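Local coordinates for putative polysaccharide biosynthesis protein with aminopeptidase-like domain (Clostridium acetobutylicum, PDB 3K9T) that binds one zinc ion per subunit, may act in the biosynthesis of modified polysaccharides, and is not expected to have peptidase activity despite its aminopeptidase-like region, at residues A[23-33]-A[188-199]; A[43-51]-A[201-209]. All blocks are in the same frame, centred on the assembly; numbering follows the deposited sequence.

Interaction 1 of 2, residues A[23-33]-A[188-199]; sequences IEELFPICRSI and TCHPSMCNDNLS. With ZN (zinc ion), chain B.
Arg-31 carries its CG beside the backbone N and then bends at chi3 (-72°), which lays its guanidinium against the backbone of residues 190-191. NE donates to His-190 O at 2.7 Å. NH2 donates to Pro-191 O at 3.0 Å. This second bond is nearly straight (175° at the hydrogen). That nitrogen stands above the carbonyl plane of Pro-191, and Met-193 N reaches the same oxygen from the opposite face. NH1 and NH2 together clasp Leu-26 O, and NH1 also bonds Thr-41. Leu-198 CD2 sits over the centre of one guanidinium face, 3.6 Å from Arg-31 CZ. Its other methyl, CD1, packs against Phe-27 CA at 3.4 Å.

Phe-27 has CG anti to its backbone N (chi1 -179°), and the ring swings over to the turn at Ser-192. Ser-192 CB lies over one ring face in a CH-pi contact. Ser-192 OG donates to Phe-27 O at 2.6 Å. Cys-194 SG meets the ring obliquely, 3.5 Å from Phe-27 CD1. Ile-23 CG2 touches the same sulfur.

The zinc ion is bound by His-190 NE2 and Asp-196 OD2, with His-325 as a further protein ligand. A cis peptide bond follows Asp-196, a feature known from zinc aminopeptidases of the M28 type. Arg-31 thus acts from the second shell: it grips the carbonyl of the zinc ligand His-190 and that of the next residue. The buried positive charge is met by three carbonyl oxygens, which probably fixes the path of the metal-binding loop.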
loop_
_atom_site.group_PDB
_atom_site.type_symbol
_atom_site.label_atom_id
_atom_site.label_comp_id
_atom_site.label_asym_id
_atom_site.label_seq_id
_atom_site.Cartn_x
_atom_site.Cartn_y
_atom_site.Cartn_z
ATOM N N ILE A 23 13.154 19.566 -37.100
ATOM C CA ILE A 23 14.115 19.972 -36.083
ATOM C C ILE A 23 15.307 20.583 -36.797
ATOM O O ILE A 23 15.761 21.681 -36.457
ATOM C CB ILE A 23 14.562 18.767 -35.196
ATOM C CG1 ILE A 23 13.396 18.321 -34.273
ATOM C CG2 ILE A 23 15.930 19.082 -34.437
ATOM C CD1 ILE A 23 13.590 16.957 -33.629
ATOM N N GLU A 24 15.810 19.889 -37.807
ATOM C CA GLU A 24 16.992 20.388 -38.504
ATOM C C GLU A 24 16.732 21.779 -39.110
ATOM O O GLU A 24 17.574 22.662 -39.003
ATOM C CB GLU A 24 17.418 19.389 -39.571
ATOM C CG GLU A 24 18.750 19.676 -40.217
ATOM C CD GLU A 24 19.138 18.580 -41.184
ATOM O OE1 GLU A 24 18.459 18.493 -42.211
ATOM O OE2 GLU A 24 20.071 17.793 -40.912
ATOM N N GLU A 25 15.574 21.954 -39.755
ATOM C CA GLU A 25 15.185 23.248 -40.306
ATOM C C GLU A 25 15.092 24.332 -39.210
ATOM O O GLU A 25 15.505 25.474 -39.408
ATOM C CB GLU A 25 13.841 23.148 -41.047
ATOM C CG GLU A 25 13.408 24.489 -41.668
ATOM C CD GLU A 25 12.224 24.395 -42.634
ATOM O OE1 GLU A 25 11.662 23.305 -42.839
ATOM O OE2 GLU A 25 11.857 25.443 -43.197
ATOM N N LEU A 26 14.549 23.979 -38.058
ATOM C CA LEU A 26 14.410 24.957 -36.993
ATOM C C LEU A 26 15.744 25.258 -36.249
ATOM O O LEU A 26 15.905 26.314 -35.608
ATOM C CB LEU A 26 13.319 24.486 -35.993
ATOM C CG LEU A 26 11.845 24.494 -36.418
ATOM C CD1 LEU A 26 10.934 23.856 -35.364
ATOM C CD2 LEU A 26 11.374 25.902 -36.695
ATOM N N PHE A 27 16.705 24.347 -36.345
ATOM C CA PHE A 27 17.875 24.374 -35.446
ATOM C C PHE A 27 18.648 25.695 -35.402
ATOM O O PHE A 27 18.896 26.217 -34.319
ATOM C CB PHE A 27 18.797 23.196 -35.777
ATOM C CG PHE A 27 20.002 23.098 -34.914
ATOM C CD1 PHE A 27 19.889 22.711 -33.595
ATOM C CD2 PHE A 27 21.255 23.425 -35.415
ATOM C CE1 PHE A 27 21.019 22.637 -32.791
ATOM C CE2 PHE A 27 22.372 23.334 -34.638
ATOM C CZ PHE A 27 22.263 22.937 -33.321
ATOM N N PRO A 28 19.000 26.262 -36.571
ATOM C CA PRO A 28 19.823 27.458 -36.643
ATOM C C PRO A 28 19.232 28.752 -36.113
ATOM O O PRO A 28 19.990 29.688 -35.850
ATOM C CB PRO A 28 20.028 27.633 -38.142
ATOM C CG PRO A 28 19.709 26.372 -38.727
ATOM C CD PRO A 28 18.615 25.835 -37.920
ATOM N N ILE A 29 17.914 28.808 -35.986
ATOM C CA ILE A 29 17.214 30.019 -35.621
ATOM C C ILE A 29 17.419 30.333 -34.144
ATOM O O ILE A 29 17.326 29.448 -33.294
ATOM C CB ILE A 29 15.688 29.879 -35.947
ATOM C CG1 ILE A 29 15.455 29.827 -37.456
ATOM C CG2 ILE A 29 14.898 31.004 -35.333
ATOM C CD1 ILE A 29 14.162 29.123 -37.861
ATOM N N CYS A 30 17.667 31.607 -33.857
ATOM C CA CYS A 30 17.888 32.091 -32.517
ATOM C C CYS A 30 16.582 32.486 -31.790
ATOM O O CYS A 30 16.173 33.653 -31.763
ATOM C CB CYS A 30 18.824 33.277 -32.566
ATOM S SG CYS A 30 19.413 33.774 -30.930
ATOM N N ARG A 31 15.924 31.497 -31.192
ATOM C CA ARG A 31 14.783 31.762 -30.324
ATOM C C ARG A 31 15.212 32.339 -28.964
ATOM O O ARG A 31 16.310 32.155 -28.500
ATOM C CB ARG A 31 14.009 30.471 -30.080
ATOM C CG ARG A 31 13.261 29.951 -31.273
ATOM C CD ARG A 31 12.994 28.458 -31.202
ATOM N NE ARG A 31 14.237 27.709 -31.418
ATOM C CZ ARG A 31 14.695 27.335 -32.603
ATOM N NH1 ARG A 31 14.012 27.604 -33.718
ATOM N NH2 ARG A 31 15.846 26.691 -32.680
ATOM N N SER A 32 14.302 33.052 -28.346
ATOM C CA SER A 32 14.409 33.465 -26.955
ATOM C C SER A 32 12.933 33.495 -26.470
ATOM O O SER A 32 12.041 32.982 -27.170
ATOM C CB SER A 32 15.098 34.830 -26.833
ATOM O OG SER A 32 15.247 35.225 -25.478
ATOM N N ILE A 33 12.663 34.091 -25.310
ATOM C CA ILE A 33 11.281 34.188 -24.831
ATOM C C ILE A 33 10.420 35.157 -25.653
ATOM O O ILE A 33 9.209 35.168 -25.521
ATOM C CB ILE A 33 11.186 34.514 -23.344
ATOM C CG1 ILE A 33 11.942 35.782 -22.978
ATOM C CG2 ILE A 33 11.719 33.344 -22.524
ATOM C CD1 ILE A 33 11.511 36.281 -21.559
ATOM N N THR A 188 8.863 27.304 -26.795
ATOM C CA THR A 188 9.519 27.770 -28.017
ATOM C C THR A 188 10.705 28.724 -27.830
ATOM O O THR A 188 11.233 29.261 -28.809
ATOM C CB THR A 188 8.491 28.469 -28.852
ATOM O OG1 THR A 188 7.811 29.408 -28.014
ATOM C CG2 THR A 188 7.501 27.436 -29.417
ATOM N N CYS A 189 11.146 28.871 -26.578
ATOM C CA CYS A 189 12.127 29.872 -26.198
ATOM C C CYS A 189 13.599 29.434 -26.303
ATOM O O CYS A 189 14.492 30.284 -26.292
ATOM C CB CYS A 189 11.834 30.305 -24.771
ATOM S SG CYS A 189 11.855 28.916 -23.598
ATOM N N HIS A 190 13.869 28.132 -26.386
ATOM C CA HIS A 190 15.256 27.680 -26.512
ATOM C C HIS A 190 15.777 27.809 -27.943
ATOM O O HIS A 190 15.085 27.418 -28.894
ATOM C CB HIS A 190 15.397 26.247 -26.077
ATOM C CG HIS A 190 15.309 26.056 -24.604
ATOM N ND1 HIS A 190 14.395 26.725 -23.822
ATOM C CD2 HIS A 190 16.001 25.239 -23.775
ATOM C CE1 HIS A 190 14.525 26.321 -22.572
ATOM N NE2 HIS A 190 15.494 25.428 -22.518
ATOM N N PRO A 191 16.992 28.341 -28.096
ATOM C CA PRO A 191 17.604 28.529 -29.428
ATOM C C PRO A 191 18.149 27.226 -30.042
ATOM O O PRO A 191 17.369 26.252 -30.104
ATOM C CB PRO A 191 18.656 29.626 -29.186
ATOM C CG PRO A 191 18.971 29.525 -27.727
ATOM C CD PRO A 191 17.733 29.062 -27.048
ATOM N N SER A 192 19.421 27.190 -30.479
ATOM C CA SER A 192 19.975 26.005 -31.198
ATOM C C SER A 192 20.386 24.843 -30.284
ATOM O O SER A 192 21.571 24.546 -30.109
ATOM C CB SER A 192 21.167 26.398 -32.089
ATOM O OG SER A 192 20.800 27.374 -33.043
HETATM N N MSE A 193 19.380 24.219 -29.681
HETATM C CA MSE A 193 19.526 22.986 -28.916
HETATM C C MSE A 193 18.345 22.096 -29.334
HETATM O O MSE A 193 17.228 22.591 -29.559
HETATM C CB MSE A 193 19.531 23.248 -27.413
HETATM C CG MSE A 193 20.752 24.066 -26.916
HETATM SE SE MSE A 193 20.398 24.701 -25.162
HETATM C CE MSE A 193 19.127 26.144 -25.606
ATOM N N CYS A 194 18.609 20.797 -29.439
ATOM C CA CYS A 194 17.670 19.859 -29.998
ATOM C C CYS A 194 16.707 19.175 -29.007
ATOM O O CYS A 194 15.521 19.367 -29.123
ATOM C CB CYS A 194 18.442 18.831 -30.827
ATOM S SG CYS A 194 19.202 19.576 -32.305
ATOM N N ASN A 195 17.193 18.389 -28.050
ATOM C CA ASN A 195 16.307 17.706 -27.118
ATOM C C ASN A 195 15.504 18.720 -26.293
ATOM O O ASN A 195 14.263 18.629 -26.161
ATOM C CB ASN A 195 17.067 16.717 -26.219
ATOM C CG ASN A 195 16.233 15.426 -25.909
ATOM O OD1 ASN A 195 15.395 15.020 -26.708
ATOM N ND2 ASN A 195 16.485 14.793 -24.763
ATOM N N ASP A 196 16.204 19.734 -25.799
ATOM C CA ASP A 196 15.583 20.829 -25.052
ATOM C C ASP A 196 15.764 22.147 -25.861
ATOM O O ASP A 196 16.807 22.775 -25.721
ATOM C CB ASP A 196 16.248 20.901 -23.671
ATOM C CG ASP A 196 15.745 22.048 -22.838
ATOM O OD1 ASP A 196 14.591 22.453 -23.059
ATOM O OD2 ASP A 196 16.498 22.568 -21.975
ATOM N N ASN A 197 14.804 22.571 -26.713
ATOM C CA ASN A 197 13.506 21.893 -26.929
ATOM C C ASN A 197 12.917 21.958 -28.335
ATOM O O ASN A 197 11.708 22.233 -28.491
ATOM C CB ASN A 197 12.420 22.390 -25.946
ATOM C CG ASN A 197 11.112 21.600 -26.068
ATOM O OD1 ASN A 197 11.117 20.383 -26.279
ATOM N ND2 ASN A 197 9.980 22.302 -25.956
ATOM N N LEU A 198 13.731 21.665 -29.356
ATOM C CA LEU A 198 13.176 21.502 -30.704
ATOM C C LEU A 198 12.440 20.165 -30.791
ATOM O O LEU A 198 11.585 19.992 -31.631
ATOM C CB LEU A 198 14.243 21.589 -31.830
ATOM C CG LEU A 198 14.767 23.000 -32.012
ATOM C CD1 LEU A 198 15.794 23.060 -33.101
ATOM C CD2 LEU A 198 13.588 23.976 -32.272
ATOM N N SER A 199 12.762 19.202 -29.944
ATOM C CA SER A 199 12.101 17.887 -30.046
ATOM C C SER A 199 10.593 17.993 -29.716
ATOM O O SER A 199 9.745 17.447 -30.421
ATOM C CB SER A 199 12.807 16.873 -29.154
ATOM O OG SER A 199 12.761 17.246 -27.779
HETATM ZN ZN ZN B . 16.064 24.183 -20.990
HETATM O O HOH W 1 9.092 31.766 -27.353
#

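Interaction 2 of 2, residues A[43-51]-A[201-209]; sequences DIIRKHIPL and VALITFIAK
This is a buried, mostly apolar packing contact between the end of helix 36-45, with the turn that follows it, and one side of helix 194-211. One polar bond lies toward its margin. Thr-205 is central. Its CG2 presses on His-48 CB at 3.5 Å, while its OG1 faces Ile-45 CG2. The hydroxyl is satisfied within its own helix, donating to Val-201 O at 2.9 Å. Thr-205 N reaches that oxygen from the opposite face of the carbonyl plane.

Ile-45 extends CD1 to Val-201 CG1 at 3.8 Å, and these two side chains cross at about a right angle. Ile-49 works further along the helix. Its CG2 lies beside the backbone N and rests 3.6 Å from Thr-205 O, and its CD1 reaches Ala-208 CB at 3.9 Å. Tyr-172 of strand 166-174 touches both Ile-49 and Ala-208.

His-48 and Lys-209 make the polar bond. Lys-209 NZ donates to His-48 ND1 at 2.9 Å and lies near the imidazole plane. The lysine chain starts anti to its backbone N (chi1 -167°). The bend at chi3 carries CE over one face of the Phe-206 ring, and the turn at chi4 then brings NZ to His-48. The His-48 and Phe-206 rings meet obliquely, their planes at 53°. Accepting this bond at ND1 would favour a neutral imidazole.

Phe-224 of strand 219-225 touches Thr-205, so helix 194-211 packs on the mixed sheet as well as against the end of helix 36-45. This layering is consistent with the alpha/beta fold of the aminopeptidase-like region, as in zinc-dependent aminopeptidases.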
loop_
_atom_site.group_PDB
_atom_site.type_symbol
_atom_site.label_atom_id
_atom_site.label_comp_id
_atom_site.label_asym_id
_atom_site.label_seq_id
_atom_site.Cartn_x
_atom_site.Cartn_y
_atom_site.Cartn_z
ATOM N N ASP A 43 6.529 30.657 -38.314
ATOM C CA ASP A 43 6.337 30.550 -39.759
ATOM C C ASP A 43 6.559 29.123 -40.234
ATOM O O ASP A 43 5.788 28.587 -41.047
ATOM C CB ASP A 43 7.271 31.490 -40.532
ATOM C CG ASP A 43 6.945 32.940 -40.306
ATOM O OD1 ASP A 43 5.790 33.238 -40.008
ATOM O OD2 ASP A 43 7.834 33.788 -40.437
ATOM N N ILE A 44 7.624 28.509 -39.731
ATOM C CA ILE A 44 7.985 27.167 -40.163
ATOM C C ILE A 44 6.944 26.180 -39.690
ATOM O O ILE A 44 6.520 25.330 -40.466
ATOM C CB ILE A 44 9.438 26.770 -39.748
ATOM C CG1 ILE A 44 10.431 27.679 -40.522
ATOM C CG2 ILE A 44 9.647 25.263 -40.007
ATOM C CD1 ILE A 44 11.817 27.878 -39.932
ATOM N N ILE A 45 6.500 26.325 -38.440
ATOM C CA ILE A 45 5.450 25.459 -37.923
ATOM C C ILE A 45 4.199 25.540 -38.811
ATOM O O ILE A 45 3.552 24.513 -39.064
ATOM C CB ILE A 45 5.070 25.761 -36.436
ATOM C CG1 ILE A 45 6.247 25.430 -35.511
ATOM C CG2 ILE A 45 3.825 24.908 -36.031
ATOM C CD1 ILE A 45 6.237 26.130 -34.094
ATOM N N ARG A 46 3.883 26.742 -39.316
ATOM C CA ARG A 46 2.661 26.941 -40.096
ATOM C C ARG A 46 2.792 26.396 -41.494
ATOM O O ARG A 46 1.849 26.440 -42.236
ATOM C CB ARG A 46 2.195 28.405 -40.090
ATOM C CG ARG A 46 1.382 28.736 -38.796
ATOM C CD ARG A 46 0.998 30.165 -38.686
ATOM N NE ARG A 46 2.186 31.000 -38.686
ATOM C CZ ARG A 46 2.195 32.320 -38.866
ATOM N NH1 ARG A 46 1.060 33.022 -39.073
ATOM N NH2 ARG A 46 3.364 32.939 -38.834
ATOM N N LYS A 47 3.972 25.894 -41.859
ATOM C CA LYS A 47 4.109 25.103 -43.070
ATOM C C LYS A 47 3.579 23.685 -42.849
ATOM O O LYS A 47 3.356 22.958 -43.801
ATOM C CB LYS A 47 5.549 25.034 -43.557
ATOM C CG LYS A 47 6.075 26.345 -44.072
ATOM C CD LYS A 47 7.330 26.147 -44.866
ATOM C CE LYS A 47 8.527 25.947 -44.000
ATOM N NZ LYS A 47 9.693 25.671 -44.839
ATOM N N HIS A 48 3.332 23.313 -41.605
ATOM C CA HIS A 48 2.816 21.994 -41.275
ATOM C C HIS A 48 1.388 22.002 -40.724
ATOM O O HIS A 48 0.585 21.115 -41.050
ATOM C CB HIS A 48 3.743 21.328 -40.248
ATOM C CG HIS A 48 5.117 21.075 -40.770
ATOM N ND1 HIS A 48 5.488 19.870 -41.316
ATOM C CD2 HIS A 48 6.206 21.881 -40.854
ATOM C CE1 HIS A 48 6.752 19.935 -41.701
ATOM N NE2 HIS A 48 7.214 21.143 -41.426
ATOM N N ILE A 49 1.093 22.950 -39.841
ATOM C CA ILE A 49 -0.237 23.046 -39.244
ATOM C C ILE A 49 -0.694 24.517 -39.195
ATOM O O ILE A 49 0.128 25.440 -39.218
ATOM C CB ILE A 49 -0.290 22.427 -37.787
ATOM C CG1 ILE A 49 0.640 23.173 -36.822
ATOM C CG2 ILE A 49 0.065 20.958 -37.808
ATOM C CD1 ILE A 49 0.388 22.932 -35.320
ATOM N N PRO A 50 -2.011 24.743 -39.135
ATOM C CA PRO A 50 -2.423 26.101 -38.968
ATOM C C PRO A 50 -2.106 26.509 -37.541
ATOM O O PRO A 50 -2.057 25.629 -36.662
ATOM C CB PRO A 50 -3.945 26.035 -39.176
ATOM C CG PRO A 50 -4.226 24.677 -39.691
ATOM C CD PRO A 50 -3.160 23.834 -39.094
ATOM N N LEU A 51 -1.832 27.796 -37.323
ATOM C CA LEU A 51 -1.771 28.338 -35.982
ATOM C C LEU A 51 -2.383 29.713 -35.966
ATOM O O LEU A 51 -2.316 30.459 -36.944
ATOM C CB LEU A 51 -0.357 28.516 -35.468
ATOM C CG LEU A 51 0.578 27.388 -35.109
ATOM C CD1 LEU A 51 1.954 28.050 -34.915
ATOM C CD2 LEU A 51 0.108 26.562 -33.867
ATOM N N VAL A 201 8.727 20.707 -29.839
ATOM C CA VAL A 201 8.138 21.563 -30.842
ATOM C C VAL A 201 7.831 20.720 -32.069
ATOM O O VAL A 201 6.705 20.739 -32.533
ATOM C CB VAL A 201 9.044 22.772 -31.226
ATOM C CG1 VAL A 201 8.444 23.518 -32.436
ATOM C CG2 VAL A 201 9.182 23.685 -30.067
ATOM N N ALA A 202 8.814 19.954 -32.570
ATOM C CA ALA A 202 8.568 19.151 -33.785
ATOM C C ALA A 202 7.586 18.026 -33.514
ATOM O O ALA A 202 6.749 17.751 -34.378
ATOM C CB ALA A 202 9.841 18.631 -34.415
ATOM N N LEU A 203 7.630 17.416 -32.320
ATOM C CA LEU A 203 6.707 16.303 -32.011
ATOM C C LEU A 203 5.245 16.739 -31.991
ATOM O O LEU A 203 4.402 16.138 -32.625
ATOM C CB LEU A 203 7.078 15.605 -30.693
ATOM C CG LEU A 203 6.046 14.614 -30.132
ATOM C CD1 LEU A 203 6.076 13.440 -31.009
ATOM C CD2 LEU A 203 6.281 14.198 -28.673
ATOM N N ILE A 204 4.954 17.760 -31.209
ATOM C CA ILE A 204 3.603 18.274 -31.033
ATOM C C ILE A 204 3.076 18.726 -32.407
ATOM O O ILE A 204 1.910 18.513 -32.716
ATOM C CB ILE A 204 3.656 19.408 -29.944
ATOM C CG1 ILE A 204 3.877 18.785 -28.566
ATOM C CG2 ILE A 204 2.488 20.231 -29.860
ATOM C CD1 ILE A 204 2.919 17.780 -28.231
ATOM N N THR A 205 3.950 19.270 -33.259
ATOM C CA THR A 205 3.540 19.671 -34.597
ATOM C C THR A 205 2.968 18.472 -35.362
ATOM O O THR A 205 1.845 18.534 -35.904
ATOM C CB THR A 205 4.668 20.377 -35.345
ATOM O OG1 THR A 205 4.941 21.598 -34.646
ATOM C CG2 THR A 205 4.266 20.706 -36.817
ATOM N N PHE A 206 3.700 17.367 -35.330
ATOM C CA PHE A 206 3.266 16.156 -36.013
ATOM C C PHE A 206 2.083 15.432 -35.358
ATOM O O PHE A 206 1.305 14.795 -36.043
ATOM C CB PHE A 206 4.457 15.237 -36.300
ATOM C CG PHE A 206 5.202 15.636 -37.548
ATOM C CD1 PHE A 206 6.083 16.704 -37.535
ATOM C CD2 PHE A 206 4.960 14.994 -38.747
ATOM C CE1 PHE A 206 6.738 17.100 -38.687
ATOM C CE2 PHE A 206 5.615 15.376 -39.902
ATOM C CZ PHE A 206 6.514 16.420 -39.875
ATOM N N ILE A 207 1.934 15.546 -34.047
ATOM C CA ILE A 207 0.759 15.000 -33.399
ATOM C C ILE A 207 -0.436 15.794 -33.903
ATOM O O ILE A 207 -1.391 15.195 -34.350
ATOM C CB ILE A 207 0.840 15.029 -31.871
ATOM C CG1 ILE A 207 1.889 14.009 -31.425
ATOM C CG2 ILE A 207 -0.548 14.698 -31.244
ATOM C CD1 ILE A 207 2.417 14.307 -30.071
ATOM N N ALA A 208 -0.347 17.124 -33.860
ATOM C CA ALA A 208 -1.415 18.017 -34.375
ATOM C C ALA A 208 -1.745 17.669 -35.838
ATOM O O ALA A 208 -2.911 17.530 -36.211
ATOM C CB ALA A 208 -1.018 19.489 -34.241
ATOM N N LYS A 209 -0.697 17.457 -36.627
ATOM C CA LYS A 209 -0.854 17.153 -38.035
ATOM C C LYS A 209 -1.652 15.849 -38.254
ATOM O O LYS A 209 -2.501 15.790 -39.143
ATOM C CB LYS A 209 0.522 17.080 -38.686
ATOM C CG LYS A 209 0.466 17.078 -40.173
ATOM C CD LYS A 209 1.785 16.686 -40.840
ATOM C CE LYS A 209 2.862 17.712 -40.703
ATOM N NZ LYS A 209 3.766 17.650 -41.927
#

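In the fold
Both contacts are largely buried and lie in the aminopeptidase-like part of the chain. They share helix 194-211: interaction 1 uses its start and the metal-binding loop before it, interaction 2 its later turns. The partners, helices 12-26 and 36-45, follow each other in the sequence. They meet between the two contacts, where Leu-26 and Ile-29 pack on Ile-44 and Glu-25 pairs with Lys-47 in a salt bridge. Ile-23 also packs on Ala-202. The chemistry differs with place. Interaction 1 joins apolar packing round Leu-198 to side-chain bonds on backbone carbonyls near the zinc ion. Interaction 2 is mainly aliphatic, with one lysine-histidine bond between partly exposed residues.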